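Local coordinates for protein thioesterase (Pseudomonas aeruginosa, PDB 3QY3) that probably hydrolyses fatty acyl-CoA thioesters as a hotdog-fold thioesterase that assembles from four copies of its chain, at residues 98-103 with 114-119; 28-33 with 61-66; 86-91 with 127-132; 34-39 with 93-98; 104-109 with 150-155. All coordinates share one frame; numbering follows the deposited sequence.

Interaction 1 of 5, residues 98-103 with 114-119; sequences VVELYA and EHRLHT
The imidazole of H118 and the guanidinium of R116 each turn an edge to the E100 carboxylate, whose OE1 lies near both planes, while the Y102 ring has E114 O at its own edge. The carboxylate stands almost upright to the imidazole, their planes 83° apart. R116 NH1 forms a salt bridge to E100 OE1 at 3.2 Å, and H118 NE2 reaches E100 OE1 at 3.0 Å in a weak bond. R116 and H118 each have a second conformer, so these two links hold for one modelled copy. Y102 OH donates to E100 OE1 at 2.8 Å from well above the carboxylate plane. Beneath these groups, strands 98-103 and 114-119 form an antiparallel ladder of the hotdog sheet, its hydrogen-bonded pairs being V98-H118, E100-R116 and Y102-E114. V98 N to H118 O measures 2.8 Å and is nearly straight at 177°. On the other face, V99 CG2 touches L117 CD1 at 3.5 Å, and L117 and H115 rest on L56 of helix 51-66. H118 ND1 is bonded to G125 O and H115 NE2 to H85. In this copy the donors at OE1 would probably favour the ionised carboxylate.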
# COMPACT_ATOMS: atom_id res chain seq x y z
N VAL A 98 4.64 12.63 13.54
CA VAL A 98 4.39 12.48 14.95
C VAL A 98 2.90 12.50 15.09
O VAL A 98 2.21 13.45 14.67
CB VAL A 98 5.06 13.62 15.83
CG1 VAL A 98 4.69 13.48 17.30
CG2 VAL A 98 6.61 13.55 15.68
N VAL A 99 2.39 11.41 15.63
CA VAL A 99 0.97 11.26 15.86
C VAL A 99 0.70 11.36 17.37
O VAL A 99 1.19 10.54 18.18
CB VAL A 99 0.45 9.88 15.43
CG1 VAL A 99 -1.08 9.79 15.72
CG2 VAL A 99 0.67 9.66 13.88
N GLU A 100 -0.03 12.37 17.78
CA GLU A 100 -0.52 12.48 19.15
C GLU A 100 -1.97 12.03 19.24
O GLU A 100 -2.82 12.52 18.48
CB GLU A 100 -0.45 13.94 19.62
CG GLU A 100 0.96 14.50 19.62
CD GLU A 100 1.04 15.99 19.98
OE1 GLU A 100 0.10 16.74 19.75
OE2 GLU A 100 2.08 16.39 20.46
N LEU A 101 -2.21 11.07 20.14
CA LEU A 101 -3.53 10.57 20.46
C LEU A 101 -4.01 11.10 21.82
O LEU A 101 -3.33 10.94 22.86
CB LEU A 101 -3.53 9.07 20.47
CG LEU A 101 -3.13 8.31 19.19
CD1 LEU A 101 -3.13 6.78 19.45
CD2 LEU A 101 -4.02 8.73 18.01
N TYR A 102 -5.20 11.68 21.79
CA TYR A 102 -5.86 12.29 22.96
C TYR A 102 -7.17 11.57 23.28
O TYR A 102 -7.89 11.14 22.41
CB TYR A 102 -6.16 13.78 22.72
CG TYR A 102 -4.90 14.61 22.57
CD1 TYR A 102 -4.28 15.17 23.68
CD2 TYR A 102 -4.35 14.85 21.31
CE1 TYR A 102 -3.15 15.96 23.55
CE2 TYR A 102 -3.19 15.62 21.19
CZ TYR A 102 -2.59 16.14 22.28
OH TYR A 102 -1.45 16.91 22.13
N ALA A 103 -7.51 11.54 24.56
CA ALA A 103 -8.74 10.93 25.02
C ALA A 103 -9.85 11.88 24.68
O ALA A 103 -9.89 13.00 25.24
CB ALA A 103 -8.71 10.73 26.59
N GLU A 114 -8.95 11.30 19.72
CA GLU A 114 -8.72 12.50 18.96
C GLU A 114 -7.26 12.50 18.58
O GLU A 114 -6.41 12.07 19.38
CB GLU A 114 -9.11 13.70 19.79
CG GLU A 114 -10.52 13.59 20.22
CD GLU A 114 -11.36 14.66 19.76
OE1 GLU A 114 -11.32 14.94 18.54
OE2 GLU A 114 -12.04 15.24 20.64
N HIS A 115 -6.93 12.99 17.39
CA HIS A 115 -5.58 13.00 16.96
C HIS A 115 -5.11 14.34 16.39
O HIS A 115 -5.92 15.14 15.86
CB HIS A 115 -5.30 11.85 15.93
CG HIS A 115 -5.99 12.01 14.60
ND1 HIS A 115 -7.13 11.32 14.27
CD2 HIS A 115 -5.67 12.77 13.51
CE1 HIS A 115 -7.47 11.63 13.02
NE2 HIS A 115 -6.63 12.54 12.56
N ARG A 116 -3.80 14.57 16.54
CA ARG A 116 -3.13 15.66 15.88
C ARG A 116 -1.83 15.13 15.32
O ARG A 116 -1.15 14.29 15.96
CB ARG A 116 -2.93 16.83 16.83
CG ARG A 116 -4.25 17.56 17.05
CD ARG A 116 -4.19 18.61 18.13
NE ARG A 116 -3.56 19.83 17.67
CZ ARG A 116 -2.28 20.08 17.85
NH1 ARG A 116 -1.52 19.18 18.46
NH2 ARG A 116 -1.75 21.23 17.42
N LEU A 117 -1.50 15.58 14.12
CA LEU A 117 -0.33 15.13 13.39
C LEU A 117 0.63 16.31 13.17
O LEU A 117 0.21 17.41 12.81
CB LEU A 117 -0.81 14.59 12.05
CG LEU A 117 -0.85 13.13 11.80
CD1 LEU A 117 -1.41 12.39 13.02
CD2 LEU A 117 -1.53 12.90 10.45
N HIS A 118 1.92 16.08 13.47
CA HIS A 118 2.99 17.05 13.29
C HIS A 118 4.15 16.24 12.58
O HIS A 118 4.00 15.07 12.28
CB HIS A 118 3.51 17.59 14.65
CG HIS A 118 2.43 18.02 15.62
ND1 HIS A 118 1.72 19.20 15.49
CD2 HIS A 118 2.00 17.45 16.77
CE1 HIS A 118 0.88 19.33 16.50
NE2 HIS A 118 1.02 18.27 17.28
N THR A 119 5.29 16.87 12.42
CA THR A 119 6.52 16.16 12.01
C THR A 119 7.56 16.41 13.10
O THR A 119 7.47 17.37 13.86
CB THR A 119 7.03 16.57 10.59
OG1 THR A 119 7.42 17.95 10.58
CG2 THR A 119 5.99 16.26 9.48

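Interaction 2 of 5, residues 28-33 with 61-66; sequences LLHTAH and VAWFET
T66 OG1 donates to W63 O at 2.8 Å, meeting the carbonyl in its plane on a lone pair. The bond ties two residues that both touch H30 and fixes the T66 side chain at the end of helix 51-66, so that CG2 is presented to H30 CE1 at 4.0 Å. The imidazole of H30 lies flat against the helix: W63 N sits 3.9 Å above the plane of the H30 ring, over its centre, and W63 CB makes a CH-pi contact with the same ring, 27° off its normal. At the far end of the imidazole, H30 NE2 approaches A62 CB at 3.7 Å. With CG anti to the backbone N (chi1 -165°), H30 extends toward the helix and slides past the oppositely directed W63. The arrangement is that of the hotdog fold, in which the antiparallel sheet curls around the long helix; here strand 28-33 and helix 61-66 run at 121° to each other with axes 8.6 Å apart. A classic beta bulge helps, because L29 and H30 both face L101 of the neighbouring strand, which lets two successive side chains turn toward the helix. L29 uses this by laying CB over one face of the indole, toward its rim, and by bringing L29 CD1 to W63 CZ2 at 3.7 Å. The H30 side supplies a further apolar approach, H30 CB to W63 CD1 at 3.8 Å. Beyond them, L111 and L113 of strand 110-119 also pack on W63, and V61 packs on H93 of the second subunit.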
# COMPACT_ATOMS: atom_id res chain seq x y z
N LEU A 28 -3.40 13.68 26.84
CA LEU A 28 -2.54 12.91 25.88
C LEU A 28 -2.38 11.47 26.31
O LEU A 28 -1.83 11.19 27.38
CB LEU A 28 -1.16 13.55 25.77
CG LEU A 28 -0.12 12.98 24.82
CD1 LEU A 28 -0.62 13.10 23.34
CD2 LEU A 28 1.22 13.76 25.02
N LEU A 29 -2.83 10.53 25.47
CA LEU A 29 -2.70 9.12 25.72
C LEU A 29 -1.41 8.50 25.17
O LEU A 29 -0.80 7.59 25.75
CB LEU A 29 -3.93 8.43 25.15
CG LEU A 29 -5.28 8.68 25.84
CD1 LEU A 29 -6.38 8.04 25.01
CD2 LEU A 29 -5.27 8.14 27.29
N HIS A 30 -0.99 8.94 23.98
CA HIS A 30 0.11 8.30 23.30
C HIS A 30 0.69 9.23 22.24
O HIS A 30 -0.05 10.00 21.64
CB HIS A 30 -0.34 7.03 22.56
CG HIS A 30 0.80 6.17 22.15
ND1 HIS A 30 1.52 5.43 23.06
CD2 HIS A 30 1.38 5.98 20.94
CE1 HIS A 30 2.49 4.79 22.40
NE2 HIS A 30 2.41 5.10 21.12
N THR A 31 2.01 9.17 22.11
CA THR A 31 2.74 9.83 21.04
C THR A 31 3.52 8.80 20.29
O THR A 31 4.38 8.08 20.86
CB THR A 31 3.67 10.92 21.59
OG1 THR A 31 2.89 11.87 22.36
CG2 THR A 31 4.39 11.63 20.41
N ALA A 32 3.23 8.68 18.98
CA ALA A 32 3.96 7.72 18.13
C ALA A 32 4.79 8.47 17.11
O ALA A 32 4.37 9.53 16.63
CB ALA A 32 2.98 6.72 17.36
N HIS A 33 5.94 7.93 16.77
CA HIS A 33 6.81 8.49 15.72
C HIS A 33 6.83 7.51 14.56
O HIS A 33 7.22 6.37 14.74
CB HIS A 33 8.24 8.70 16.25
CG HIS A 33 8.37 9.84 17.20
ND1 HIS A 33 9.59 10.29 17.65
CD2 HIS A 33 7.44 10.63 17.79
CE1 HIS A 33 9.40 11.28 18.52
NE2 HIS A 33 8.11 11.50 18.62
N VAL A 61 -2.33 1.15 17.13
CA VAL A 61 -1.77 -0.17 17.41
C VAL A 61 -0.67 -0.12 18.47
O VAL A 61 -0.69 -0.89 19.42
CB VAL A 61 -1.29 -0.88 16.09
CG1 VAL A 61 -0.46 -2.13 16.38
CG2 VAL A 61 -2.53 -1.22 15.24
N ALA A 62 0.21 0.87 18.38
CA ALA A 62 1.26 1.05 19.40
C ALA A 62 0.71 1.37 20.77
O ALA A 62 1.14 0.77 21.78
CB ALA A 62 2.23 2.16 18.93
N TRP A 63 -0.29 2.27 20.85
CA TRP A 63 -1.01 2.55 22.11
C TRP A 63 -1.65 1.27 22.67
O TRP A 63 -1.46 0.94 23.87
CB TRP A 63 -2.07 3.61 21.95
CG TRP A 63 -2.79 3.93 23.19
CD1 TRP A 63 -2.22 4.27 24.41
CD2 TRP A 63 -4.18 4.00 23.37
NE1 TRP A 63 -3.20 4.52 25.34
CE2 TRP A 63 -4.42 4.34 24.73
CE3 TRP A 63 -5.28 3.74 22.54
CZ2 TRP A 63 -5.71 4.46 25.27
CZ3 TRP A 63 -6.54 3.86 23.08
CH2 TRP A 63 -6.75 4.21 24.42
N PHE A 64 -2.40 0.56 21.83
CA PHE A 64 -2.97 -0.70 22.24
C PHE A 64 -1.90 -1.66 22.77
O PHE A 64 -2.14 -2.36 23.81
CB PHE A 64 -3.77 -1.37 21.12
CG PHE A 64 -4.99 -0.63 20.68
CD1 PHE A 64 -5.73 0.16 21.53
CD2 PHE A 64 -5.44 -0.79 19.40
CE1 PHE A 64 -6.88 0.81 21.08
CE2 PHE A 64 -6.58 -0.16 18.98
CZ PHE A 64 -7.26 0.66 19.82
N GLU A 65 -0.75 -1.71 22.11
CA GLU A 65 0.33 -2.62 22.55
C GLU A 65 0.79 -2.25 23.95
O GLU A 65 1.00 -3.16 24.79
CB GLU A 65 1.54 -2.65 21.58
CG GLU A 65 2.71 -3.50 22.13
CD GLU A 65 4.01 -3.35 21.35
OE1 GLU A 65 4.06 -2.59 20.35
OE2 GLU A 65 5.01 -4.00 21.75
N THR A 66 0.89 -0.95 24.26
CA THR A 66 1.38 -0.56 25.57
C THR A 66 0.44 -1.05 26.66
O THR A 66 0.87 -1.23 27.80
CB THR A 66 1.58 0.97 25.79
OG1 THR A 66 0.32 1.62 25.86
CG2 THR A 66 2.48 1.56 24.75

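Interaction 3 of 5, residues 86-91 with 127-132; sequences TYLKPV and YGEGHC
Y127 O is gripped by two backbone donors, L88 N at 2.8 Å and K89 N at 3.0 Å, and both come from the same face of its carbonyl plane. This forked grip closes the end of an antiparallel ladder in the hotdog sheet, where strand 76-87 leaves its partner 128-138. One step inward, Y87 and G128 form a non-hydrogen-bonded pair, and the backbones come close there: T86 O lies 3.0 Å from G128 CA. T86 and E129, one residue further in, make a hydrogen-bonded pair, with T86 N to E129 O at 2.8 Å, nearly straight at 170°. The Y127 ring packs against residues 89-91, which follow strand 76-87. K89 lays CE over one face of it, toward the rim, and the bends of the lysine chain at chi3 and chi4 curl it there; the ammonium is farther off, at most a weak cation-pi attraction. V91 CG2 meets the same ring at Y127 CD2, 3.7 Å away, while P90 O lies at its edge, in plane. Outside this shell, the ring is anchored through Y127 OH by a hydrogen bond to D122, and the other aromatic of the ladder, Y87, by one from its hydroxyl to N49 O. T86 also pairs with a strand of the third subunit, carrying the sheet across that interface, and its hydroxyl bonds to Q82 of that subunit. A water bridges T86 OG1 and E129 O, 2.7 Å from T86 OG1 and donating to E129 O at 3.1 Å.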
# COMPACT_ATOMS: atom_id res chain seq x y z
N THR A 86 -8.82 15.91 8.86
CA THR A 86 -8.65 17.16 8.16
C THR A 86 -7.18 17.36 7.80
O THR A 86 -6.31 17.29 8.68
CB THR A 86 -9.12 18.34 9.04
OG1 THR A 86 -10.48 18.12 9.35
CG2 THR A 86 -9.00 19.65 8.29
N TYR A 87 -6.93 17.58 6.50
CA TYR A 87 -5.62 17.72 5.89
C TYR A 87 -5.26 19.20 5.86
O TYR A 87 -5.89 20.03 5.18
CB TYR A 87 -5.53 17.17 4.44
CG TYR A 87 -5.91 15.72 4.33
CD1 TYR A 87 -4.95 14.72 4.31
CD2 TYR A 87 -7.23 15.35 4.18
CE1 TYR A 87 -5.31 13.40 4.24
CE2 TYR A 87 -7.61 14.00 4.08
CZ TYR A 87 -6.62 13.05 4.10
OH TYR A 87 -6.98 11.76 3.98
N LEU A 88 -4.19 19.54 6.56
CA LEU A 88 -3.82 20.93 6.66
C LEU A 88 -2.50 21.30 5.99
O LEU A 88 -2.37 22.39 5.41
CB LEU A 88 -3.79 21.33 8.15
CG LEU A 88 -5.14 21.19 8.85
CD1 LEU A 88 -5.04 21.34 10.38
CD2 LEU A 88 -6.11 22.15 8.22
N LYS A 89 -1.54 20.43 6.05
CA LYS A 89 -0.23 20.70 5.42
C LYS A 89 0.30 19.35 4.91
O LYS A 89 0.16 18.33 5.60
CB LYS A 89 0.78 21.27 6.42
CG LYS A 89 0.28 22.45 7.25
CD LYS A 89 1.37 23.08 8.25
CE LYS A 89 2.81 23.04 7.79
NZ LYS A 89 3.21 24.01 6.70
N PRO A 90 0.91 19.36 3.74
CA PRO A 90 1.47 18.11 3.19
C PRO A 90 2.75 17.73 3.84
O PRO A 90 3.48 18.60 4.34
CB PRO A 90 1.69 18.45 1.69
CG PRO A 90 1.87 19.91 1.67
CD PRO A 90 1.10 20.50 2.82
N VAL A 91 3.05 16.43 3.81
CA VAL A 91 4.32 15.91 4.29
C VAL A 91 5.07 15.43 3.06
O VAL A 91 4.50 14.81 2.16
CB VAL A 91 4.13 14.78 5.28
CG1 VAL A 91 5.48 14.08 5.67
CG2 VAL A 91 3.34 15.21 6.57
N TYR A 127 -0.26 19.34 10.81
CA TYR A 127 -0.32 18.88 9.46
C TYR A 127 -1.66 18.29 9.18
O TYR A 127 -2.13 18.32 8.04
CB TYR A 127 0.81 17.89 9.19
CG TYR A 127 2.11 18.58 9.01
CD1 TYR A 127 2.73 19.19 10.08
CD2 TYR A 127 2.74 18.62 7.79
CE1 TYR A 127 3.94 19.90 9.91
CE2 TYR A 127 3.95 19.27 7.62
CZ TYR A 127 4.54 19.94 8.69
OH TYR A 127 5.74 20.66 8.54
N GLY A 128 -2.29 17.75 10.22
CA GLY A 128 -3.65 17.22 10.10
C GLY A 128 -4.20 16.91 11.49
O GLY A 128 -3.47 16.92 12.47
N GLU A 129 -5.50 16.76 11.59
CA GLU A 129 -6.16 16.50 12.87
C GLU A 129 -7.50 15.86 12.60
O GLU A 129 -8.11 16.04 11.58
CB GLU A 129 -6.36 17.78 13.71
CG GLU A 129 -7.08 18.86 12.98
CD GLU A 129 -7.31 20.18 13.82
OE1 GLU A 129 -6.49 20.51 14.70
OE2 GLU A 129 -8.31 20.86 13.55
N GLY A 130 -8.00 15.17 13.57
CA GLY A 130 -9.30 14.56 13.43
C GLY A 130 -9.61 13.65 14.62
O GLY A 130 -9.16 13.87 15.75
N HIS A 131 -10.33 12.58 14.34
CA HIS A 131 -10.64 11.60 15.38
C HIS A 131 -10.94 10.24 14.74
O HIS A 131 -11.17 10.16 13.50
CB HIS A 131 -11.84 12.05 16.26
CG HIS A 131 -13.15 11.94 15.56
ND1 HIS A 131 -13.91 13.04 15.25
CD2 HIS A 131 -13.80 10.87 15.03
CE1 HIS A 131 -15.00 12.65 14.63
NE2 HIS A 131 -14.95 11.34 14.44
N CYS A 132 -10.92 9.21 15.62
CA CYS A 132 -11.28 7.84 15.31
C CYS A 132 -12.22 7.36 16.43
O CYS A 132 -11.79 7.33 17.63
CB CYS A 132 -9.98 6.99 15.26
SG CYS A 132 -10.14 5.29 14.79
O HOH W 1 -11.02 17.18 11.82

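Interaction 4 of 5, residues 34-39 with 93-98; sequences IPVRWG and HPATVV
W38 and H93 both hold CG anti to the backbone N (chi1 -176° and -174°), and these torsions bring the two side chains together at about a right angle. The result is a T-shaped pair in which the indole edge points to the imidazole face, with the planes at 86° and the centroid of the W38 five-membered ring 5.3 Å from that of H93. W38 CB completes the approach as a CH-pi contact 3.9 Å from the centroid of the H93 ring. P94 CB lies against the opposite face of that imidazole, which is thereby clamped from both sides; the peptide bond before P94 is cis. At the edge of the ring, H93 CD2 comes to 3.2 Å from V36 O. The H93 NE2 end points to another chain, where it bonds to E58 of the second subunit, and W38 N bonds to the same glutamate.

The backbones then join. V36 N donates to A95 O at 2.9 Å, and a water donates to V36 O at 2.7 Å and accepts from A95 N, a bridge beside the direct V36 N to A95 O bond. Farther along, I34 and V97 form a hydrogen-bonded antiparallel pair, I34 N to V97 O measuring 2.8 Å. On the side turned to helix 51-66, V36 CG2 packs on V97 CG2 at 3.7 Å, and both valines touch Y55 of that helix. The arrangement is the pairing of strands 28-35 and 96-106 in the hotdog sheet, set against the second subunit; in 4HBT-type thioesterases the loop that follows this strand 28-35 carries an acidic active-site residue, so the site is probably close.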
# COMPACT_ATOMS: atom_id res chain seq x y z
N ILE A 34 6.41 7.97 13.38
CA ILE A 34 6.16 7.07 12.26
C ILE A 34 7.00 7.60 11.09
O ILE A 34 6.62 8.60 10.43
CB ILE A 34 4.67 7.00 11.80
CG1 ILE A 34 3.63 6.77 12.96
CG2 ILE A 34 4.55 5.96 10.63
CD1 ILE A 34 3.76 5.48 13.69
N PRO A 35 8.12 6.92 10.79
CA PRO A 35 8.89 7.37 9.62
C PRO A 35 8.09 7.23 8.35
O PRO A 35 7.47 6.17 8.10
CB PRO A 35 10.11 6.43 9.62
CG PRO A 35 10.23 5.94 11.03
CD PRO A 35 8.83 5.86 11.55
N VAL A 36 8.22 8.23 7.50
CA VAL A 36 7.65 8.23 6.15
C VAL A 36 8.53 7.47 5.21
O VAL A 36 9.75 7.62 5.25
CB VAL A 36 7.46 9.67 5.64
CG1 VAL A 36 6.97 9.70 4.19
CG2 VAL A 36 6.44 10.41 6.56
N ARG A 37 7.93 6.66 4.37
CA ARG A 37 8.63 5.88 3.36
C ARG A 37 8.46 6.57 2.05
O ARG A 37 7.43 7.22 1.81
CB ARG A 37 8.05 4.46 3.24
CG ARG A 37 8.31 3.59 4.45
CD ARG A 37 7.44 2.31 4.34
NE ARG A 37 7.47 1.52 5.56
CZ ARG A 37 6.66 0.49 5.79
NH1 ARG A 37 5.76 0.09 4.89
NH2 ARG A 37 6.73 -0.13 6.98
N TRP A 38 9.47 6.47 1.19
CA TRP A 38 9.46 7.17 -0.10
C TRP A 38 8.24 6.72 -0.88
O TRP A 38 7.56 7.50 -1.54
CB TRP A 38 10.75 6.88 -0.83
CG TRP A 38 10.90 7.63 -2.14
CD1 TRP A 38 11.44 8.88 -2.31
CD2 TRP A 38 10.45 7.20 -3.40
NE1 TRP A 38 11.38 9.25 -3.62
CE2 TRP A 38 10.77 8.22 -4.32
CE3 TRP A 38 9.86 6.01 -3.86
CZ2 TRP A 38 10.54 8.09 -5.70
CZ3 TRP A 38 9.58 5.91 -5.26
CH2 TRP A 38 9.90 6.96 -6.14
N GLY A 39 7.94 5.42 -0.80
CA GLY A 39 6.78 4.82 -1.53
C GLY A 39 5.44 5.24 -0.97
O GLY A 39 4.42 4.86 -1.54
N HIS A 93 8.67 13.32 1.91
CA HIS A 93 9.83 12.49 2.27
C HIS A 93 11.16 13.23 2.06
O HIS A 93 11.33 13.97 1.08
CB HIS A 93 9.80 11.22 1.41
CG HIS A 93 10.83 10.19 1.76
ND1 HIS A 93 12.11 10.22 1.25
CD2 HIS A 93 10.77 9.11 2.57
CE1 HIS A 93 12.79 9.17 1.71
NE2 HIS A 93 11.99 8.46 2.49
N PRO A 94 12.15 13.01 2.94
CA PRO A 94 12.12 12.21 4.14
C PRO A 94 11.46 13.03 5.28
O PRO A 94 11.67 14.24 5.38
CB PRO A 94 13.59 11.98 4.46
CG PRO A 94 14.31 13.07 3.79
CD PRO A 94 13.51 13.51 2.62
N ALA A 95 10.77 12.35 6.18
CA ALA A 95 10.15 13.00 7.30
C ALA A 95 9.73 11.91 8.28
O ALA A 95 9.59 10.74 7.91
CB ALA A 95 8.89 13.80 6.84
N THR A 96 9.56 12.31 9.53
CA THR A 96 8.96 11.46 10.56
C THR A 96 7.68 12.12 11.06
O THR A 96 7.70 13.25 11.57
CB THR A 96 9.94 11.21 11.72
OG1 THR A 96 11.10 10.56 11.18
CG2 THR A 96 9.27 10.36 12.82
N VAL A 97 6.56 11.44 10.85
CA VAL A 97 5.28 11.97 11.30
C VAL A 97 5.13 11.66 12.79
O VAL A 97 5.43 10.58 13.22
CB VAL A 97 4.10 11.39 10.49
CG1 VAL A 97 2.75 11.67 11.18
CG2 VAL A 97 4.13 11.97 9.04
N VAL A 98 4.64 12.63 13.54
CA VAL A 98 4.39 12.48 14.95
C VAL A 98 2.90 12.50 15.09
O VAL A 98 2.21 13.45 14.67
CB VAL A 98 5.06 13.62 15.83
CG1 VAL A 98 4.69 13.48 17.30
CG2 VAL A 98 6.61 13.55 15.68
O HOH W 2 11.62 9.44 6.01

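Interaction 5 of 5, residues 104-109 with 150-155; sequences GRLGTS and SIRAAI
L106 reaches across to the C-terminal helix with its CD1 methyl, which overlaps I155 CD1 at 4.1 Å and just touches I151 CG2 at 4.5 Å. The contact lies at the surface of the hotdog fold, where helix 149-155 lies against the far end of strand 96-106. Strand 104-106 and helix 150-155 stand 10.6 Å apart by their axes and run at 127° to each other, a separation bridged by side chains rather than by backbone. L106 carries CG anti to its own N (chi1 179°), which sends the two methyls outward to the helix. The other one, L106 CD2, comes to 4.4 Å from R152 CG. On the helical side, I155 N donates to I151 O at 2.9 Å, so the two isoleucines stand one turn apart and present their branches to the same leucine. I151 and I155 also pack on L111, and I151 on W136, which ties the helix to strands 110-119 and 128-138 of the sheet. Outside the pair, A154 O bonds to Q27 at the start of the modelled chain.

Beyond this apolar patch, R152 takes a different course. Its chain runs extended from CG to NE and brings the guanidinium to the turn that follows the strand. The T108 backbone bonds to V147, and P146 touches R152, so the turn and the chain leading into the helix are held close together. At the tip of the arginine, R152 NH2 comes to 2.7 Å from T108 O, obliquely to the guanidinium plane, with T108 CA near that plane at its edge.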
# COMPACT_ATOMS: atom_id res chain seq x y z
N GLY A 104 -10.77 11.42 23.83
CA GLY A 104 -12.04 12.07 23.60
C GLY A 104 -13.08 11.38 24.49
O GLY A 104 -12.75 10.80 25.52
N ARG A 105 -14.32 11.43 24.07
CA ARG A 105 -15.37 10.91 24.91
C ARG A 105 -15.43 9.37 25.05
O ARG A 105 -15.32 8.61 24.07
CB ARG A 105 -16.69 11.54 24.50
CG ARG A 105 -17.36 10.94 23.39
CD ARG A 105 -18.54 11.85 22.99
NE ARG A 105 -18.76 11.65 21.59
CZ ARG A 105 -18.44 12.50 20.64
NH1 ARG A 105 -17.89 13.68 20.91
NH2 ARG A 105 -18.65 12.15 19.39
N LEU A 106 -15.60 8.94 26.30
CA LEU A 106 -15.64 7.55 26.64
C LEU A 106 -17.07 7.14 26.96
O LEU A 106 -17.73 7.74 27.84
CB LEU A 106 -14.73 7.33 27.84
CG LEU A 106 -14.61 5.93 28.42
CD1 LEU A 106 -13.91 4.98 27.53
CD2 LEU A 106 -13.93 6.07 29.82
N GLY A 107 -17.55 6.14 26.26
CA GLY A 107 -18.85 5.55 26.51
C GLY A 107 -18.64 4.24 27.25
O GLY A 107 -17.49 3.88 27.58
N THR A 108 -19.71 3.50 27.49
CA THR A 108 -19.55 2.20 28.11
C THR A 108 -18.72 1.23 27.26
O THR A 108 -17.93 0.46 27.81
CB THR A 108 -20.91 1.58 28.50
OG1 THR A 108 -21.73 1.50 27.32
CG2 THR A 108 -21.56 2.45 29.52
N SER A 109 -18.88 1.29 25.94
CA SER A 109 -18.15 0.38 25.02
C SER A 109 -17.55 1.12 23.81
O SER A 109 -17.23 0.51 22.80
CB SER A 109 -19.11 -0.66 24.48
OG SER A 109 -20.18 -0.02 23.83
N SER A 150 -8.07 -1.05 31.63
CA SER A 150 -6.86 -0.26 31.42
C SER A 150 -7.15 1.13 30.81
O SER A 150 -6.60 2.15 31.24
CB SER A 150 -5.89 -1.05 30.53
OG SER A 150 -6.48 -1.33 29.27
N ILE A 151 -8.07 1.15 29.86
CA ILE A 151 -8.45 2.40 29.20
C ILE A 151 -9.32 3.26 30.09
O ILE A 151 -9.05 4.45 30.23
CB ILE A 151 -9.10 2.12 27.83
CG1 ILE A 151 -8.03 1.56 26.90
CG2 ILE A 151 -9.74 3.40 27.24
CD1 ILE A 151 -8.55 0.87 25.74
N ARG A 152 -10.29 2.64 30.76
CA ARG A 152 -11.05 3.37 31.75
C ARG A 152 -10.09 3.96 32.79
O ARG A 152 -10.19 5.14 33.08
CB ARG A 152 -12.12 2.47 32.37
CG ARG A 152 -13.21 2.05 31.36
CD ARG A 152 -14.23 1.10 31.96
NE ARG A 152 -15.50 1.09 31.21
CZ ARG A 152 -16.38 0.08 31.19
NH1 ARG A 152 -16.15 -1.05 31.87
NH2 ARG A 152 -17.51 0.20 30.48
N ALA A 153 -9.16 3.15 33.30
CA ALA A 153 -8.15 3.63 34.26
C ALA A 153 -7.29 4.79 33.73
O ALA A 153 -6.99 5.76 34.46
CB ALA A 153 -7.26 2.49 34.70
N ALA A 154 -6.89 4.67 32.48
CA ALA A 154 -6.00 5.67 31.87
C ALA A 154 -6.75 7.00 31.78
O ALA A 154 -6.30 8.03 32.30
CB ALA A 154 -5.58 5.20 30.52
N ILE A 155 -7.95 6.93 31.21
CA ILE A 155 -8.83 8.10 31.07
C ILE A 155 -9.41 8.54 32.42
O ILE A 155 -9.22 9.68 32.84
CB ILE A 155 -9.98 7.79 30.08
CG1 ILE A 155 -9.41 7.37 28.72
CG2 ILE A 155 -10.90 9.01 29.92
CD1 ILE A 155 -10.42 7.03 27.71

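All five contacts reach one curled antiparallel sheet, and strand 96-106 runs through interactions 4, 1 and 5 in turn. Interactions 4 and 5 sit at its two ends, centres about 30 Å apart on opposite sides of the chain's centre, while interactions 1 and 2 lie near the middle, about 10 Å from each other. Along the chain, interactions 2 and 4 cross, as do 4 and 3; interaction 1, a hairpin, falls between the segments of interaction 3. L101 bonds to L29 and H30, and L117 to Y127 and G128, so interaction 1 links interactions 2 and 3 by backbone. Interactions 2 and 4 meet the second subunit and interaction 3 the third, connecting the fold to its tetramer.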